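Local atomic coordinates of putative D-lactate dehydrogenase (Chlamydomonas reinhardtii, PDB entry 4ZGS), a protein that probably reduces pyruvate to D-lactate with a nicotinamide adenine dinucleotide cofactor, as a chloroplast pyruvate reductase of the D-isomer specific 2-hydroxyacid dehydrogenase family. Residues Gly270-Ser274 against Ala275-Asp279. Sequence-based numbering, arbitrary orientation.
Sequences GLIDS and AALFD
Asp273 meets Ala275 and Ala276 where the loop after strand 261-265 winds up into helix 277-283, a beta-alpha connection of the Rossmann-type NAD-binding domain. At Ala275, the backbone N makes a weak bond to the Asp273 carboxylate, 3.3 Å from OD1 and bent to 133° at the hydrogen. Asp273 OD1 also rests against Ala275 CB, at 3.6 Å. With CG anti to the backbone N of its own residue (chi1 168°) and beside the carbonyl carbon, the Asp273 side chain runs forward to the Ala275 amide.

The next amide, Ala276 N, binds the carbonyl O of Asp273 at 2.9 Å and approaches from above the carbonyl plane. This aspartate thus faces the first turn with two acceptors, one from the side chain and one from the backbone, and its negative charge, near the N-terminal end of the helix, would probably interact favourably with the helix dipole.

Leu277 is tied back in the same i to i+3 spacing, its N 3.1 Å from Ser274 O in a straighter bond of 161°, again entering well above the carbonyl plane. Its side chain crosses Ile272 at about a right angle; the closest methyls are Leu277 CD2 and Ile272 CG2, 3.8 Å apart, while Leu277 CD1 reaches the same methyl at 4.0 Å. Both residues are buried against the parallel sheet of the NAD-binding domain, Ile272 on Leu263 and Leu291, Leu277 on Ile286 and Leu289; the pair thus joins the loop and the helix to strands 261-265 and 286-291.

Phe278 packs on Gln320 and Thr323 of helix 319-324 and on Arg319 of a second subunit. Its ring also meets the Ser274 carbonyl obliquely, with CE2 3.5 Å from Ser274 O.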
# COMPACT_ATOMS: atom_id res chain seq x y z
N GLY A 270 -24.97 6.72 -11.51
CA GLY A 270 -26.40 6.61 -11.36
C GLY A 270 -27.01 5.29 -11.84
O GLY A 270 -28.17 5.02 -11.54
N LEU A 271 -26.27 4.51 -12.62
CA LEU A 271 -26.80 3.23 -13.11
C LEU A 271 -26.90 2.18 -12.02
O LEU A 271 -27.62 1.20 -12.17
CB LEU A 271 -25.93 2.68 -14.23
CG LEU A 271 -25.75 3.58 -15.45
CD1 LEU A 271 -24.75 2.97 -16.39
CD2 LEU A 271 -27.08 3.78 -16.12
N ILE A 272 -26.17 2.40 -10.93
CA ILE A 272 -26.10 1.46 -9.82
C ILE A 272 -26.57 2.07 -8.52
O ILE A 272 -26.22 3.20 -8.20
CB ILE A 272 -24.67 0.98 -9.58
CG1 ILE A 272 -24.11 0.24 -10.80
CG2 ILE A 272 -24.61 0.09 -8.34
CD1 ILE A 272 -22.69 -0.22 -10.57
N ASP A 273 -27.38 1.33 -7.77
CA ASP A 273 -27.76 1.82 -6.44
C ASP A 273 -26.76 1.24 -5.45
O ASP A 273 -26.83 0.08 -5.09
CB ASP A 273 -29.19 1.41 -6.11
CG ASP A 273 -29.55 1.62 -4.65
OD1 ASP A 273 -28.86 2.39 -3.92
OD2 ASP A 273 -30.56 1.02 -4.23
N SER A 274 -25.87 2.10 -4.98
CA SER A 274 -24.70 1.66 -4.23
C SER A 274 -25.08 0.98 -2.92
O SER A 274 -24.40 0.08 -2.47
CB SER A 274 -23.79 2.85 -3.94
OG SER A 274 -23.54 3.56 -5.13
N ALA A 275 -26.17 1.43 -2.31
CA ALA A 275 -26.60 0.77 -1.08
C ALA A 275 -26.78 -0.75 -1.29
O ALA A 275 -26.41 -1.55 -0.43
CB ALA A 275 -27.89 1.42 -0.56
N ALA A 276 -27.27 -1.14 -2.46
CA ALA A 276 -27.62 -2.55 -2.68
C ALA A 276 -26.39 -3.44 -2.86
O ALA A 276 -26.49 -4.65 -2.75
CB ALA A 276 -28.53 -2.68 -3.89
N LEU A 277 -25.22 -2.84 -3.08
CA LEU A 277 -24.05 -3.64 -3.43
C LEU A 277 -23.52 -4.53 -2.31
O LEU A 277 -23.06 -5.65 -2.57
CB LEU A 277 -22.92 -2.73 -3.91
CG LEU A 277 -23.15 -2.01 -5.25
CD1 LEU A 277 -21.96 -1.15 -5.65
CD2 LEU A 277 -23.49 -3.00 -6.34
N PHE A 278 -23.58 -4.04 -1.06
CA PHE A 278 -22.94 -4.70 0.08
C PHE A 278 -23.56 -6.06 0.39
O PHE A 278 -22.84 -7.05 0.52
CB PHE A 278 -23.01 -3.80 1.33
CG PHE A 278 -22.39 -2.44 1.12
CD1 PHE A 278 -21.02 -2.26 1.24
CD2 PHE A 278 -23.17 -1.36 0.71
CE1 PHE A 278 -20.44 -1.03 1.00
CE2 PHE A 278 -22.60 -0.13 0.47
CZ PHE A 278 -21.23 0.03 0.62
N ASP A 279 -24.89 -6.10 0.49
CA ASP A 279 -25.59 -7.34 0.75
C ASP A 279 -25.24 -8.37 -0.28
O ASP A 279 -24.97 -9.52 0.05
CB ASP A 279 -27.10 -7.13 0.71
CG ASP A 279 -27.61 -6.26 1.85
OD1 ASP A 279 -26.90 -6.10 2.87
OD2 ASP A 279 -28.74 -5.74 1.69